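Local coordinates for ribonuclease J (Methanolobus psychrophilus R15, PDB 5HAB), which probably degrades RNA from its 5' end as an archaeal exoribonuclease of the metallo-beta-lactamase and beta-CASP family, at residues I263-A268 with A351-I356; S276-A281 with P288-R293; I371-N376 with T392-K397. The protein carries 1 engineered substitution. All coordinates share one frame; numbering follows the deposited sequence.

Contact 1: I263-A268 with A351-I356; sequences IVTTFA and AVLGRI. With nucleotides of chain D.
Leu353, one turn before Ile356, sets its two methyl branches against different residues of strand 263-266. CD2 meets the methyl of Thr265, with Thr265 CG2 to Leu353 CD2 at 3.9 Å, and the two side chains cross at about a right angle. CD1 turns to Ile263, two residues earlier on the same face of the strand, where Ile263 CG2 lies a looser 4.3 Å from Leu353 CD1. Ile263 and Ile356 instead reach for each other tip to tip, Ile263 CD1 standing 4.0 Å from Ile356 CD1. Both isoleucine side chains run out extended at their second torsion (176° in Ile263), which carries each CD1 clear of its own backbone to the meeting point. In Thr265 it is OG1 that stands opposite the backbone N, chi1 180°, leaving CG2 wedged between N and carbonyl carbon and facing the helix; the hydroxyl is hydrogen-bonded to the carbonyl O of Met342, a buried polar end satisfied by the adjacent strand. Met342 also packs on both Ile263 and Ile356, closing one flank of this apolar patch. The helix axis passes 10.7 Å from that of the strand at 136°. RNA is met where the strand gives way to loop and where the helix begins. The ring of Phe267 presents its edge, in plane, to A2 of chain D, CD1 lying 3.0 Å from O2', while His345 meets this ring edge-to-face. Ala351, the N-cap residue, brings its N to 3.3 Å from O2' of A4 of chain D. The arrangement is that of a beta-alpha-beta crossover in the parallel sheet of the beta-CASP domain: helix 352-357, on its way from strand 338-342 to strand 370-374, packs over the strand lying between them, with the RNA beyond the strand's C-terminal end.

Contact 2: S276-A281 with P288-R293; sequences SIVQFA and PVLLGR. With SO4 (sulfate ion), chain J; nucleotides of chain D.
Pro288 is the bump and helix 276-281 supplies the hollow: the proline ring presses into the shallow notch between Val278 and Ala281, residues three apart and so on the same side of the helix. Pro288 CB sits deepest, 3.7 Å from Ala281 CB and 4.2 Å from Val278 CB, and the CG and CD ends of the ring also lie close to the alanine methyl. With only a methyl on Ala281 the backbones come close, Ala281 CA lying 5.7 Å from Pro288 CA, near the short link between helix and strand. Farther along the strand, Val278 CG1 meets Leu290 CD1 at 3.9 Å, the two side chains crossing at about a right angle. Leu290 reaches the helix through the end of its side chain. The axes, 8.7 Å apart at closest, run at 145°. Past the strand the chain turns to the RNA. Gly292, without a side chain, lets OP1 of A5 of chain D approach to 3.2 Å from its CA, just ahead of helix 293-304. Arg293 NH2 donates a nearly straight (168°) but very short 2.5 Å hydrogen bond to O2 of a sulfate, probably from the crystallisation liquor, also bonded to Arg320 N. Helix 271-283 lies between strands 262-266 and 338-342, touched by Ile277, and helix 241-253, met by Phe280; Val289 and Leu291 pack instead on helix 320-331, and strands 315-317 and 338-342 flank strand 287-291 within the sheet.

Contact 3: I371-N376 with T392-K397; sequences IIFSAN and TKLKMK. With nucleotides of chain D.
Ile371 drives its CD1 into the fork of Leu394, so that one methyl is gripped by two: Ile371 CD1 lies 3.6 Å from Leu394 CD1 and equally 3.6 Å from Leu394 CD2, with Leu394 CG at 3.9 Å behind them. The side chains cross at about a right angle. A fully extended Ile371, chi2 -179°, is what projects CD1 far enough from the strand to enter that fork. Phe373 closes on the same leucine more loosely, its CZ standing 4.3 Å from Leu394 CD1, which lies at the ring edge near its plane; Leu353 of helix 352-357 packs against both Ile371 and Phe373. The pair belongs to a beta-alpha-beta unit, in which helix 381-396 links strand 370-374 to strand 400-402, an edge strand of the parallel sheet within this chain; of residues 392-397, Leu394 is the one that touches the strand segment. The other faces of the helix are more polar. Lys395 is the exposed one. Lys397, by contrast, is held through NZ to the carbonyl O of Ala357, and Lys393 lies in the subunit interface, its NZ hydrogen-bonded to Ile64 O of the second subunit, where Met396 packs on Arg61 of that same chain. At the far end of the strand segment Asn376, partly exposed, extends its amide to the RNA: ND2 lies 3.0 Å from OP3 of A1 of chain D.

Contact 1 sits between the other two, its centre about 9 Å from that of contact 3 and about 11 Å from that of contact 2; contacts 2 and 3, with centres about 17 Å apart, do not touch. Adjacent strands join contacts 1 and 3, Ile263 O lying 2.9 Å from Ile372 N in a probable hydrogen bond. Contacts 1 and 2 meet by packing, Val264 CG1 being 3.6 Å from Ile277 CD1. All three reach one parallel sheet, and the loops after its strands face the RNA in turn: A1 of chain D at 371-376, A2 and A4 at 263-268, A5 at 288-293, so the bound RNA runs along the C-terminal ends of these strands.

Contact 1: I263-A268 with A351-I356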
# COMPACT_ATOMS: atom_id res chain seq x y z
N ILE B 263 19.04 -12.66 20.86
CA ILE B 263 19.16 -11.27 21.28
C ILE B 263 17.77 -10.65 21.27
O ILE B 263 17.05 -10.79 20.28
CB ILE B 263 20.11 -10.48 20.37
CG1 ILE B 263 21.54 -10.98 20.52
CG2 ILE B 263 20.02 -8.99 20.67
CD1 ILE B 263 22.51 -10.30 19.57
N VAL B 264 17.38 -9.96 22.34
CA VAL B 264 16.11 -9.25 22.34
C VAL B 264 16.36 -7.74 22.37
O VAL B 264 17.23 -7.26 23.09
CB VAL B 264 15.22 -9.67 23.51
CG1 VAL B 264 13.83 -9.05 23.38
CG2 VAL B 264 15.12 -11.19 23.58
N THR B 265 15.60 -6.99 21.57
CA THR B 265 15.69 -5.54 21.59
C THR B 265 14.30 -4.90 21.70
O THR B 265 13.34 -5.37 21.10
CB THR B 265 16.42 -5.00 20.35
OG1 THR B 265 16.48 -3.57 20.41
CG2 THR B 265 15.70 -5.43 19.07
N THR B 266 14.22 -3.82 22.48
CA THR B 266 12.95 -3.15 22.72
C THR B 266 13.16 -1.73 23.26
O THR B 266 14.30 -1.29 23.44
CB THR B 266 12.07 -3.94 23.70
OG1 THR B 266 10.80 -3.29 23.86
CG2 THR B 266 12.74 -4.04 25.06
N PHE B 267 12.06 -1.03 23.50
CA PHE B 267 12.11 0.31 24.08
C PHE B 267 12.66 0.24 25.50
O PHE B 267 12.11 -0.46 26.34
CB PHE B 267 10.72 0.95 24.11
CG PHE B 267 10.00 0.92 22.79
CD1 PHE B 267 10.31 1.83 21.80
CD2 PHE B 267 9.01 -0.02 22.54
CE1 PHE B 267 9.64 1.82 20.59
CE2 PHE B 267 8.34 -0.04 21.33
CZ PHE B 267 8.66 0.88 20.35
N ALA B 268 13.73 0.98 25.77
CA ALA B 268 14.29 1.02 27.11
C ALA B 268 13.25 1.53 28.11
O ALA B 268 13.25 1.15 29.28
CB ALA B 268 15.54 1.88 27.15
N ALA B 351 23.80 2.48 18.88
CA ALA B 351 23.17 1.55 19.81
C ALA B 351 23.89 0.20 19.76
O ALA B 351 24.61 -0.09 18.81
CB ALA B 351 21.70 1.38 19.50
N VAL B 352 23.70 -0.62 20.79
CA VAL B 352 24.43 -1.88 20.91
C VAL B 352 24.19 -2.79 19.72
O VAL B 352 25.15 -3.31 19.15
CB VAL B 352 24.07 -2.62 22.21
CG1 VAL B 352 24.84 -3.92 22.28
CG2 VAL B 352 24.42 -1.78 23.43
N LEU B 353 22.94 -2.96 19.32
CA LEU B 353 22.60 -3.89 18.24
C LEU B 353 23.19 -3.41 16.91
O LEU B 353 23.66 -4.22 16.11
CB LEU B 353 21.09 -4.06 18.12
CG LEU B 353 20.62 -5.14 17.14
CD1 LEU B 353 21.31 -6.47 17.44
CD2 LEU B 353 19.10 -5.31 17.18
N GLY B 354 23.16 -2.10 16.70
CA GLY B 354 23.75 -1.52 15.50
C GLY B 354 25.25 -1.72 15.45
O GLY B 354 25.84 -1.79 14.37
N ARG B 355 25.88 -1.79 16.61
CA ARG B 355 27.32 -1.97 16.69
C ARG B 355 27.66 -3.44 16.49
O ARG B 355 28.67 -3.77 15.85
CB ARG B 355 27.86 -1.44 18.03
CG ARG B 355 28.24 0.04 17.97
CD ARG B 355 28.38 0.67 19.36
NE ARG B 355 29.00 -0.23 20.32
CZ ARG B 355 30.31 -0.48 20.37
NH1 ARG B 355 31.13 0.11 19.51
NH2 ARG B 355 30.79 -1.32 21.28
N ILE B 356 26.82 -4.32 17.01
CA ILE B 356 26.96 -5.75 16.78
C ILE B 356 26.84 -6.04 15.28
O ILE B 356 27.60 -6.85 14.73
CB ILE B 356 25.91 -6.56 17.56
CG1 ILE B 356 26.18 -6.47 19.06
CG2 ILE B 356 25.89 -8.01 17.10
CD1 ILE B 356 25.26 -7.36 19.87
P A D 4 16.50 4.40 23.61
OP1 A D 4 16.43 2.92 23.68
OP2 A D 4 16.36 5.21 24.85
O5' A D 4 17.86 4.82 22.90
C5' A D 4 18.81 3.84 22.51
C4' A D 4 19.87 4.40 21.61
O4' A D 4 19.41 5.62 20.98
C3' A D 4 21.18 4.81 22.28
O3' A D 4 22.01 3.70 22.55
C2' A D 4 21.77 5.80 21.28
O2' A D 4 22.41 5.12 20.21
C1' A D 4 20.50 6.48 20.74
N9 A D 4 20.24 7.79 21.36
C8 A D 4 19.39 8.09 22.40
N7 A D 4 19.36 9.36 22.73
C5 A D 4 20.26 9.95 21.84
C6 A D 4 20.68 11.28 21.67
N6 A D 4 20.25 12.30 22.41
N1 A D 4 21.58 11.53 20.69
C2 A D 4 22.02 10.51 19.94
N3 A D 4 21.69 9.22 20.01
C4 A D 4 20.80 9.00 21.00
P A D 2 5.80 7.28 21.12
OP1 A D 2 4.45 7.18 21.73
OP2 A D 2 6.57 8.55 21.23
O5' A D 2 6.68 6.09 21.70
C5' A D 2 7.95 6.33 22.29
C4' A D 2 9.04 5.54 21.62
O4' A D 2 8.77 5.43 20.19
C3' A D 2 10.43 6.16 21.69
O3' A D 2 11.10 5.87 22.91
C2' A D 2 11.13 5.58 20.46
O2' A D 2 11.63 4.28 20.72
C1' A D 2 9.98 5.48 19.46
N9 A D 2 9.92 6.63 18.54
C8 A D 2 8.89 7.53 18.40
N7 A D 2 9.09 8.43 17.47
C5 A D 2 10.33 8.10 16.95
C6 A D 2 11.11 8.68 15.94
N6 A D 2 10.73 9.76 15.24
N1 A D 2 12.30 8.11 15.66
C2 A D 2 12.68 7.03 16.37
N3 A D 2 12.03 6.39 17.34
C4 A D 2 10.85 6.98 17.59

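Contact 2: S276-A281 with P288-R293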
# COMPACT_ATOMS: atom_id res chain seq x y z
N SER B 276 8.82 -8.47 31.52
CA SER B 276 8.41 -9.73 30.91
C SER B 276 9.61 -10.48 30.36
O SER B 276 9.77 -11.68 30.59
CB SER B 276 7.38 -9.50 29.81
OG SER B 276 6.11 -9.20 30.35
N ILE B 277 10.48 -9.76 29.65
CA ILE B 277 11.63 -10.39 29.02
C ILE B 277 12.57 -11.02 30.05
O ILE B 277 13.01 -12.16 29.87
CB ILE B 277 12.40 -9.39 28.15
CG1 ILE B 277 11.50 -8.86 27.04
CG2 ILE B 277 13.62 -10.06 27.54
CD1 ILE B 277 12.10 -7.74 26.25
N VAL B 278 12.88 -10.31 31.14
CA VAL B 278 13.83 -10.87 32.11
C VAL B 278 13.20 -12.07 32.83
O VAL B 278 13.89 -13.05 33.12
CB VAL B 278 14.36 -9.80 33.11
CG1 VAL B 278 15.03 -8.66 32.36
CG2 VAL B 278 13.27 -9.29 34.03
N GLN B 279 11.89 -12.00 33.09
CA GLN B 279 11.20 -13.17 33.65
C GLN B 279 11.31 -14.39 32.72
O GLN B 279 11.57 -15.51 33.17
CB GLN B 279 9.73 -12.86 33.94
CG GLN B 279 9.52 -11.87 35.07
CD GLN B 279 8.05 -11.58 35.33
OE1 GLN B 279 7.21 -11.75 34.45
NE2 GLN B 279 7.74 -11.16 36.55
N PHE B 280 11.10 -14.17 31.43
CA PHE B 280 11.23 -15.24 30.45
C PHE B 280 12.65 -15.79 30.41
O PHE B 280 12.84 -16.99 30.22
CB PHE B 280 10.82 -14.76 29.06
CG PHE B 280 9.38 -14.38 28.96
CD1 PHE B 280 8.43 -15.01 29.75
CD2 PHE B 280 8.97 -13.39 28.08
CE1 PHE B 280 7.10 -14.66 29.66
CE2 PHE B 280 7.64 -13.04 27.99
CZ PHE B 280 6.71 -13.67 28.78
N ALA B 281 13.63 -14.92 30.60
CA ALA B 281 15.02 -15.34 30.65
C ALA B 281 15.22 -16.27 31.85
O ALA B 281 15.97 -17.25 31.77
CB ALA B 281 15.95 -14.14 30.75
N PRO B 288 19.85 -13.11 32.14
CA PRO B 288 19.39 -11.85 31.56
C PRO B 288 20.40 -10.73 31.77
O PRO B 288 20.62 -10.30 32.90
CB PRO B 288 18.08 -11.57 32.32
CG PRO B 288 18.25 -12.28 33.62
CD PRO B 288 19.07 -13.50 33.32
N VAL B 289 21.01 -10.27 30.68
CA VAL B 289 21.99 -9.20 30.74
C VAL B 289 21.50 -7.99 29.94
O VAL B 289 21.29 -8.08 28.73
CB VAL B 289 23.38 -9.68 30.28
CG1 VAL B 289 23.25 -10.65 29.12
CG2 VAL B 289 24.27 -8.50 29.91
N LEU B 290 21.29 -6.87 30.62
CA LEU B 290 20.82 -5.64 29.99
C LEU B 290 21.98 -4.78 29.50
O LEU B 290 22.88 -4.44 30.27
CB LEU B 290 19.96 -4.85 30.98
CG LEU B 290 18.47 -5.20 31.13
CD1 LEU B 290 18.23 -6.69 31.30
CD2 LEU B 290 17.90 -4.45 32.33
N LEU B 291 21.96 -4.42 28.22
CA LEU B 291 23.06 -3.65 27.62
C LEU B 291 22.57 -2.33 27.02
O LEU B 291 21.48 -2.26 26.46
CB LEU B 291 23.78 -4.46 26.55
CG LEU B 291 24.44 -5.78 26.94
CD1 LEU B 291 23.49 -6.94 26.74
CD2 LEU B 291 25.71 -6.00 26.13
N GLY B 292 23.39 -1.30 27.15
CA GLY B 292 23.06 0.02 26.64
C GLY B 292 22.84 1.02 27.76
O GLY B 292 22.29 0.68 28.81
N ARG B 293 23.27 2.26 27.54
CA ARG B 293 23.20 3.29 28.57
C ARG B 293 21.75 3.57 29.00
O ARG B 293 21.46 3.70 30.19
CB ARG B 293 23.85 4.59 28.08
CG ARG B 293 23.95 5.67 29.14
CD ARG B 293 24.95 5.29 30.23
NE ARG B 293 26.33 5.32 29.75
CZ ARG B 293 27.38 4.91 30.45
NH1 ARG B 293 27.22 4.43 31.68
NH2 ARG B 293 28.60 4.98 29.93
S SO4 J . 30.45 5.77 26.97
O1 SO4 J . 30.15 5.47 25.57
O2 SO4 J . 29.21 5.89 27.72
O3 SO4 J . 31.19 7.04 27.04
O4 SO4 J . 31.27 4.70 27.53
P A D 5 22.49 3.36 24.05
OP1 A D 5 23.00 1.97 24.06
OP2 A D 5 21.41 3.75 25.00
O5' A D 5 23.73 4.33 24.28
C5' A D 5 25.04 3.95 23.86
C4' A D 5 25.71 5.07 23.10
O4' A D 5 24.77 6.17 22.96
C3' A D 5 26.95 5.66 23.77
O3' A D 5 27.85 6.14 22.77
C2' A D 5 26.37 6.83 24.55
O2' A D 5 27.30 7.85 24.85
C1' A D 5 25.26 7.32 23.62
N9 A D 5 24.14 7.94 24.32
C8 A D 5 23.31 7.34 25.24
N7 A D 5 22.39 8.13 25.72
C5 A D 5 22.61 9.34 25.06
C6 A D 5 21.97 10.58 25.13
N6 A D 5 20.92 10.83 25.92
N1 A D 5 22.44 11.58 24.35
C2 A D 5 23.50 11.33 23.56
N3 A D 5 24.19 10.21 23.41
C4 A D 5 23.69 9.24 24.20

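Contact 3: I371-N376 with T392-K397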
# COMPACT_ATOMS: atom_id res chain seq x y z
N ILE B 371 17.13 -12.88 16.43
CA ILE B 371 17.01 -11.51 16.91
C ILE B 371 15.55 -11.09 16.97
O ILE B 371 14.86 -11.03 15.96
CB ILE B 371 17.84 -10.55 16.04
CG1 ILE B 371 19.29 -11.06 16.00
CG2 ILE B 371 17.77 -9.14 16.59
CD1 ILE B 371 20.22 -10.22 15.20
N ILE B 372 15.09 -10.80 18.19
CA ILE B 372 13.70 -10.50 18.44
C ILE B 372 13.49 -9.00 18.68
O ILE B 372 13.90 -8.46 19.71
CB ILE B 372 13.16 -11.30 19.64
CG1 ILE B 372 13.24 -12.81 19.35
CG2 ILE B 372 11.74 -10.89 19.97
CD1 ILE B 372 14.41 -13.49 20.03
N PHE B 373 12.86 -8.35 17.71
CA PHE B 373 12.45 -6.96 17.84
C PHE B 373 11.08 -6.89 18.51
O PHE B 373 10.05 -7.08 17.87
CB PHE B 373 12.39 -6.28 16.47
CG PHE B 373 13.73 -6.13 15.81
CD1 PHE B 373 14.36 -7.22 15.23
CD2 PHE B 373 14.35 -4.90 15.75
CE1 PHE B 373 15.58 -7.09 14.62
CE2 PHE B 373 15.57 -4.75 15.13
CZ PHE B 373 16.19 -5.85 14.56
N SER B 374 11.07 -6.64 19.81
CA SER B 374 9.82 -6.45 20.53
C SER B 374 9.38 -4.99 20.41
O SER B 374 9.34 -4.26 21.40
CB SER B 374 9.96 -6.85 21.99
OG SER B 374 8.68 -6.98 22.57
N ALA B 375 9.08 -4.58 19.18
CA ALA B 375 8.76 -3.20 18.84
C ALA B 375 8.31 -3.10 17.39
O ALA B 375 8.57 -4.00 16.58
CB ALA B 375 9.96 -2.29 19.08
N ASN B 376 7.63 -2.01 17.06
CA ASN B 376 7.23 -1.75 15.69
C ASN B 376 8.22 -0.81 15.02
O ASN B 376 9.02 -0.16 15.69
CB ASN B 376 5.83 -1.12 15.66
CG ASN B 376 5.79 0.25 16.31
OD1 ASN B 376 6.57 0.55 17.22
ND2 ASN B 376 4.88 1.11 15.84
N THR B 392 19.28 -5.79 7.17
CA THR B 392 20.04 -6.30 6.04
C THR B 392 21.40 -6.83 6.50
O THR B 392 21.82 -7.90 6.08
CB THR B 392 20.26 -5.23 4.95
OG1 THR B 392 18.99 -4.78 4.47
CG2 THR B 392 21.06 -5.80 3.78
N LYS B 393 22.08 -6.08 7.37
CA LYS B 393 23.37 -6.54 7.89
C LYS B 393 23.23 -7.82 8.72
O LYS B 393 23.97 -8.80 8.52
CB LYS B 393 24.03 -5.43 8.73
CG LYS B 393 24.48 -4.24 7.90
CD LYS B 393 24.90 -3.08 8.77
CE LYS B 393 25.10 -1.83 7.94
NZ LYS B 393 25.32 -0.62 8.77
N LEU B 394 22.26 -7.81 9.64
CA LEU B 394 22.04 -8.97 10.50
C LEU B 394 21.69 -10.23 9.70
O LEU B 394 22.19 -11.31 9.99
CB LEU B 394 20.93 -8.66 11.51
CG LEU B 394 21.26 -7.57 12.53
CD1 LEU B 394 20.04 -7.19 13.34
CD2 LEU B 394 22.40 -8.01 13.43
N LYS B 395 20.84 -10.09 8.69
CA LYS B 395 20.47 -11.23 7.85
C LYS B 395 21.64 -11.67 6.98
O LYS B 395 21.82 -12.85 6.72
CB LYS B 395 19.25 -10.92 6.98
CG LYS B 395 17.93 -11.03 7.72
CD LYS B 395 16.73 -10.76 6.82
CE LYS B 395 16.70 -9.31 6.34
NZ LYS B 395 15.42 -8.98 5.66
N MET B 396 22.45 -10.71 6.52
CA MET B 396 23.61 -11.06 5.71
C MET B 396 24.62 -11.81 6.55
O MET B 396 25.49 -12.49 6.01
CB MET B 396 24.26 -9.82 5.09
CG MET B 396 23.55 -9.30 3.84
SD MET B 396 24.33 -7.82 3.17
CE MET B 396 25.13 -7.14 4.62
N LYS B 397 24.49 -11.72 7.87
CA LYS B 397 25.31 -12.56 8.74
C LYS B 397 24.54 -13.78 9.23
O LYS B 397 24.98 -14.48 10.14
CB LYS B 397 25.84 -11.76 9.94
CG LYS B 397 26.91 -10.73 9.60
CD LYS B 397 27.66 -10.29 10.85
CE LYS B 397 28.71 -9.23 10.55
NZ LYS B 397 28.09 -7.94 10.14
OP3 A D 1 3.47 0.91 18.52
P A D 1 2.87 2.11 19.16
OP1 A D 1 3.16 2.06 20.61
OP2 A D 1 1.46 2.22 18.70
O5' A D 1 3.60 3.37 18.53
C5' A D 1 5.02 3.46 18.47
C4' A D 1 5.46 4.89 18.27
O4' A D 1 5.16 5.27 16.90
C3' A D 1 4.75 5.90 19.16
O3' A D 1 5.64 6.94 19.56
C2' A D 1 3.65 6.46 18.26
O2' A D 1 3.23 7.77 18.59
C1' A D 1 4.29 6.40 16.88
N9 A D 1 3.31 6.19 15.81
C8 A D 1 2.22 5.34 15.87
N7 A D 1 1.48 5.35 14.78
C5 A D 1 2.12 6.26 13.96
C6 A D 1 1.82 6.72 12.66
N6 A D 1 0.77 6.29 11.95
N1 A D 1 2.65 7.64 12.11
C2 A D 1 3.70 8.06 12.83
N3 A D 1 4.09 7.71 14.06
C4 A D 1 3.24 6.80 14.58